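Local structure of taurine:2-oxoglutarate aminotransferase (Bifidobacterium kashiwanohense PV20-2, 6JIX) at residues M129-P134 against G246-C251; V227-E232 against E363-G368. The protein probably transfers the amino group of taurine to 2-oxoglutarate, using pyridoxal 5'-phosphate as its cofactor. All coordinates share one frame; numbering follows the deposited sequence.

Contact 1: M129-P134 against G246-C251; sequences MVTGRP and GILMIC
Val130 and Thr131, at the end of helix 116-131, face the start of strand 248-252 at Leu248, and the two backbones come nearest at Thr131 CA and Ile247 CA, 7.7 Å apart. The apolar part of the contact rests on Leu248. Thr131 CG2 lies 3.7 Å from Leu248 CG, the methyl lying alongside the leucine with the two side chains running antiparallel. Val130 adds a looser touch at about a right angle, its CG1 4.2 Å from Leu248 CD1. In Thr131, chi1 of 65° sets OG1 between the backbone N and the carbonyl carbon and turns CG2 toward the leucine. That hydroxyl bonds back to Ala127 O in the helix and accepts from Arg133 N, with N to OG1 3.2 Å and an N-H...O angle of 158°, which closes an ST turn. Leu248 belongs to the mixed seven-stranded sheet of the large domain, whose strand order is that of fold type I pyridoxal-phosphate enzymes, and it pairs there with strand 213-219. Here the C-terminal end of helix 116-131 packs against the start of this interior strand, at the surface. Arg133 reaches across with its chain extended from CG to NE. Gly246 O sits 3.1 Å above the plane of its guanidinium, nearer the periphery than the centre; the NH1 to Gly246 O distance is 3.3 Å, but the angle is too poor for a hydrogen bond. Instead NH1 bonds to Val213 O and Tyr245 O, while Ile247 CG1 meets the guanidinium edge, 3.6 Å from NH1. Gly246 follows helix 234-245 with positive phi, which favours glycine.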
loop_
_atom_site.group_PDB
_atom_site.type_symbol
_atom_site.label_atom_id
_atom_site.label_comp_id
_atom_site.label_asym_id
_atom_site.label_seq_id
_atom_site.Cartn_x
_atom_site.Cartn_y
_atom_site.Cartn_z
ATOM N N MET A 129 -12.602 -3.926 -15.521
ATOM C CA MET A 129 -13.733 -4.805 -15.218
ATOM C C MET A 129 -15.058 -4.178 -15.647
ATOM O O MET A 129 -15.911 -4.855 -16.236
ATOM C CB MET A 129 -13.769 -5.136 -13.724
ATOM C CG MET A 129 -12.978 -6.394 -13.304
ATOM S SD MET A 129 -13.024 -6.710 -11.510
ATOM C CE MET A 129 -11.537 -5.887 -10.962
ATOM N N VAL A 130 -15.258 -2.892 -15.343
ATOM C CA VAL A 130 -16.532 -2.248 -15.655
ATOM C C VAL A 130 -16.732 -2.139 -17.165
ATOM O O VAL A 130 -17.790 -2.495 -17.692
ATOM C CB VAL A 130 -16.609 -0.871 -14.988
ATOM C CG1 VAL A 130 -17.681 -0.050 -15.669
ATOM C CG2 VAL A 130 -16.846 -1.017 -13.478
ATOM N N THR A 131 -15.736 -1.614 -17.880
ATOM C CA THR A 131 -15.897 -1.403 -19.313
ATOM C C THR A 131 -15.629 -2.667 -20.121
ATOM O O THR A 131 -16.030 -2.739 -21.287
ATOM C CB THR A 131 -14.966 -0.291 -19.818
ATOM O OG1 THR A 131 -13.601 -0.705 -19.662
ATOM C CG2 THR A 131 -15.188 1.018 -19.067
ATOM N N GLY A 132 -14.935 -3.648 -19.551
ATOM C CA GLY A 132 -14.526 -4.781 -20.350
ATOM C C GLY A 132 -13.447 -4.498 -21.373
ATOM O O GLY A 132 -13.185 -5.350 -22.226
ATOM N N ARG A 133 -12.831 -3.328 -21.340
ATOM C CA ARG A 133 -11.838 -2.953 -22.335
ATOM C C ARG A 133 -10.443 -3.027 -21.728
ATOM O O ARG A 133 -10.286 -2.815 -20.525
ATOM C CB ARG A 133 -12.093 -1.532 -22.856
ATOM C CG ARG A 133 -13.541 -1.226 -23.220
ATOM C CD ARG A 133 -13.723 0.257 -23.431
ATOM N NE ARG A 133 -15.032 0.560 -23.976
ATOM C CZ ARG A 133 -15.385 1.754 -24.429
ATOM N NH1 ARG A 133 -14.522 2.758 -24.405
ATOM N NH2 ARG A 133 -16.607 1.943 -24.901
ATOM N N PRO A 134 -9.399 -3.287 -22.521
ATOM C CA PRO A 134 -8.085 -3.558 -21.908
ATOM C C PRO A 134 -7.208 -2.341 -21.621
ATOM O O PRO A 134 -6.403 -2.383 -20.687
ATOM C CB PRO A 134 -7.417 -4.474 -22.943
ATOM C CG PRO A 134 -8.005 -4.025 -24.270
ATOM C CD PRO A 134 -9.393 -3.494 -23.985
ATOM N N GLY A 246 -17.211 6.361 -24.459
ATOM C CA GLY A 246 -17.512 5.388 -23.433
ATOM C C GLY A 246 -16.340 5.032 -22.549
ATOM O O GLY A 246 -16.328 3.947 -21.964
ATOM N N ILE A 247 -15.337 5.895 -22.472
ATOM C CA ILE A 247 -14.144 5.708 -21.659
ATOM C C ILE A 247 -14.386 6.347 -20.299
ATOM O O ILE A 247 -14.861 7.491 -20.219
ATOM C CB ILE A 247 -12.935 6.358 -22.353
ATOM C CG1 ILE A 247 -12.595 5.660 -23.671
ATOM C CG2 ILE A 247 -11.758 6.483 -21.408
ATOM C CD1 ILE A 247 -11.868 6.582 -24.663
ATOM N N LEU A 248 -14.028 5.642 -19.225
ATOM C CA LEU A 248 -14.115 6.244 -17.902
ATOM C C LEU A 248 -12.981 7.240 -17.713
ATOM O O LEU A 248 -11.849 7.014 -18.154
ATOM C CB LEU A 248 -14.057 5.178 -16.802
ATOM C CG LEU A 248 -15.093 4.056 -16.888
ATOM C CD1 LEU A 248 -14.816 2.994 -15.858
ATOM C CD2 LEU A 248 -16.467 4.621 -16.700
ATOM N N MET A 249 -13.285 8.349 -17.057
ATOM C CA MET A 249 -12.273 9.326 -16.689
ATOM C C MET A 249 -11.932 9.131 -15.224
ATOM O O MET A 249 -12.830 9.077 -14.375
ATOM C CB MET A 249 -12.757 10.749 -16.923
ATOM C CG MET A 249 -11.718 11.792 -16.685
ATOM S SD MET A 249 -12.426 13.431 -16.979
ATOM C CE MET A 249 -10.936 14.417 -17.130
ATOM N N ILE A 250 -10.651 8.941 -14.941
ATOM C CA ILE A 250 -10.168 8.773 -13.580
ATOM C C ILE A 250 -9.236 9.925 -13.283
ATOM O O ILE A 250 -8.154 10.015 -13.876
ATOM C CB ILE A 250 -9.441 7.433 -13.384
ATOM C CG1 ILE A 250 -10.263 6.269 -13.957
ATOM C CG2 ILE A 250 -9.094 7.235 -11.919
ATOM C CD1 ILE A 250 -9.540 4.942 -13.922
ATOM N N CYS A 251 -9.614 10.769 -12.332
ATOM C CA CYS A 251 -8.727 11.830 -11.883
ATOM C C CYS A 251 -7.964 11.361 -10.652
ATOM O O CYS A 251 -8.540 10.754 -9.744
ATOM C CB CYS A 251 -9.496 13.109 -11.552
ATOM S SG CYS A 251 -10.226 13.907 -12.960
#

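Contact 2: V227-E232 against E363-G368; sequences VILPPE and EARCIG
Arg365 reaches from strand 361-367 to the loop at Val227, where the backbones are closest, 6.7 Å between Val227 CA and Arg365 CA. Its chain runs extended through chi2 and then bends at chi3 (-60°), which folds the guanidinium back so that NE meets Val227 O at 2.9 Å. The bond is bent, with an N-H...O angle of 136°; the oxygen lies close to the guanidinium plane, whereas NE stands 52° out of the carbonyl plane. Val227 O also takes a weak bond from Leu229 N, 3.0 Å away, in the inverse gamma turn centred on Ile228. The other nitrogens are held as well: NH2 by Gly226 O, and NH1 by Thr374 OG1 and by a salt bridge to Glu363 OE1, although the NH1 to OE1 hydrogen bond itself is weak. These partners fix the rotation of a buried guanidinium, and Glu363 would help to balance its charge while its OE2 pairs with Arg186. An alanine in place of Arg365 would probably take this donor from Val227 O and Gly226 O, leave Glu363 OE1 without its charged mate, and open a gap beside Val227 O. Leu229 lies alongside the aliphatic part of the arginine, pointing the other way, its CD1 3.6 Å from Arg365 CB. Its second methyl, CD2, lies 3.8 Å from Ile367 CG2, so the forked tip spans two residues on one face of the strand. Cys366 and Ala364 point to the other face and pack on helix 336-357. Strand 361-367 is an outer strand of a three-stranded antiparallel sheet, whose neighbouring strand 370-376 touches Val227 through Ala372; the loop, running from strand 213-219 to helix 234-245, lies on the side of the strand opposite helix 336-357, with Pro231 resting on helix 190-208.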
loop_
_atom_site.group_PDB
_atom_site.type_symbol
_atom_site.label_atom_id
_atom_site.label_comp_id
_atom_site.label_asym_id
_atom_site.label_seq_id
_atom_site.Cartn_x
_atom_site.Cartn_y
_atom_site.Cartn_z
ATOM N N VAL A 227 3.313 21.172 -10.751
ATOM C CA VAL A 227 2.089 21.968 -10.664
ATOM C C VAL A 227 1.793 22.538 -12.040
ATOM O O VAL A 227 1.689 23.756 -12.216
ATOM C CB VAL A 227 2.209 23.088 -9.609
ATOM C CG1 VAL A 227 0.855 23.689 -9.308
ATOM C CG2 VAL A 227 2.825 22.544 -8.333
ATOM N N ILE A 228 1.633 21.658 -13.023
ATOM C CA ILE A 228 1.486 22.070 -14.420
ATOM C C ILE A 228 -0.001 22.323 -14.647
ATOM O O ILE A 228 -0.748 21.449 -15.087
ATOM C CB ILE A 228 2.066 21.040 -15.387
ATOM C CG1 ILE A 228 3.424 20.545 -14.867
ATOM C CG2 ILE A 228 2.246 21.657 -16.771
ATOM C CD1 ILE A 228 3.850 19.196 -15.401
ATOM N N LEU A 229 -0.428 23.543 -14.333
ATOM C CA LEU A 229 -1.795 23.961 -14.579
ATOM C C LEU A 229 -2.146 23.740 -16.051
ATOM O O LEU A 229 -1.377 24.152 -16.930
ATOM C CB LEU A 229 -1.975 25.430 -14.210
ATOM C CG LEU A 229 -1.578 25.759 -12.771
ATOM C CD1 LEU A 229 -1.559 27.263 -12.546
ATOM C CD2 LEU A 229 -2.508 25.041 -11.761
ATOM N N PRO A 230 -3.263 23.082 -16.346
ATOM C CA PRO A 230 -3.640 22.823 -17.742
ATOM C C PRO A 230 -4.148 24.079 -18.419
ATOM O O PRO A 230 -4.676 24.982 -17.749
ATOM C CB PRO A 230 -4.767 21.786 -17.606
ATOM C CG PRO A 230 -5.366 22.093 -16.271
ATOM C CD PRO A 230 -4.196 22.462 -15.398
ATOM N N PRO A 231 -4.036 24.168 -19.750
ATOM C CA PRO A 231 -4.681 25.268 -20.466
ATOM C C PRO A 231 -6.188 25.224 -20.272
ATOM O O PRO A 231 -6.777 24.159 -20.076
ATOM C CB PRO A 231 -4.297 25.017 -21.933
ATOM C CG PRO A 231 -3.905 23.545 -21.989
ATOM C CD PRO A 231 -3.256 23.302 -20.663
ATOM N N GLU A 232 -6.800 26.405 -20.297
ATOM C CA GLU A 232 -8.239 26.541 -20.145
ATOM C C GLU A 232 -8.955 25.593 -21.082
ATOM O O GLU A 232 -8.581 25.471 -22.243
ATOM C CB GLU A 232 -8.651 27.982 -20.464
ATOM C CG GLU A 232 -10.076 28.319 -20.096
ATOM C CD GLU A 232 -10.305 28.260 -18.591
ATOM O OE1 GLU A 232 -11.483 28.108 -18.183
ATOM O OE2 GLU A 232 -9.309 28.364 -17.820
ATOM N N GLU A 363 8.536 31.059 -15.014
ATOM C CA GLU A 363 7.087 31.066 -14.855
ATOM C C GLU A 363 6.737 30.749 -13.416
ATOM O O GLU A 363 7.498 30.087 -12.705
ATOM C CB GLU A 363 6.393 30.055 -15.787
ATOM C CG GLU A 363 4.940 30.379 -16.129
ATOM C CD GLU A 363 4.140 29.157 -16.565
ATOM O OE1 GLU A 363 4.702 28.040 -16.595
ATOM O OE2 GLU A 363 2.933 29.309 -16.856
ATOM N N ALA A 364 5.574 31.228 -12.996
ATOM C CA ALA A 364 5.027 30.901 -11.695
ATOM C C ALA A 364 3.633 30.353 -11.918
ATOM O O ALA A 364 2.859 30.912 -12.700
ATOM C CB ALA A 364 4.983 32.123 -10.766
ATOM N N ARG A 365 3.339 29.234 -11.285
ATOM C CA ARG A 365 2.004 28.677 -11.295
ATOM C C ARG A 365 1.584 28.512 -9.845
ATOM O O ARG A 365 2.394 28.135 -8.997
ATOM C CB ARG A 365 1.968 27.349 -12.049
ATOM C CG ARG A 365 2.321 27.481 -13.531
ATOM C CD ARG A 365 2.577 26.138 -14.193
ATOM N NE ARG A 365 3.681 25.434 -13.552
ATOM C CZ ARG A 365 4.962 25.784 -13.652
ATOM N NH1 ARG A 365 5.326 26.838 -14.386
ATOM N NH2 ARG A 365 5.889 25.073 -13.022
ATOM N N CYS A 366 0.326 28.815 -9.559
ATOM C CA CYS A 366 -0.163 28.744 -8.192
ATOM C C CYS A 366 -1.672 28.687 -8.255
ATOM O O CYS A 366 -2.285 29.591 -8.823
ATOM C CB CYS A 366 0.286 29.957 -7.360
ATOM S SG CYS A 366 -0.552 30.083 -5.708
ATOM N N ILE A 367 -2.260 27.647 -7.669
ATOM C CA ILE A 367 -3.689 27.600 -7.390
ATOM C C ILE A 367 -3.862 27.155 -5.943
ATOM O O ILE A 367 -3.351 26.100 -5.550
ATOM C CB ILE A 367 -4.434 26.664 -8.352
ATOM C CG1 ILE A 367 -5.939 26.789 -8.140
ATOM C CG2 ILE A 367 -3.946 25.244 -8.197
ATOM C CD1 ILE A 367 -6.720 26.091 -9.203
ATOM N N GLY A 368 -4.573 27.960 -5.151
ATOM C CA GLY A 368 -4.616 27.726 -3.713
ATOM C C GLY A 368 -3.218 27.798 -3.125
ATOM O O GLY A 368 -2.462 28.757 -3.330
#

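How the contacts relate
Contact 1 lies at the surface, its centre about 22 Å from the centre of the chain, whereas contact 2 is buried, its centre about 14 Å from the same point; their nearest atoms are about 10 Å apart and do not touch. No strand or helix is common to both, but the chain links them: 227-232 leads into helix 234-245, and the segment 246-251 comes directly after that helix. The chemistry differs with place. Each uses an arginine, but Arg133 lays a guanidinium face under a carbonyl without bonding to it across the contact, while Arg365 makes a direct hydrogen bond. Contact 1 is away from the annotated sites; in contact 2, the side chain of Val227 is about 10 Å from the bound cofactor.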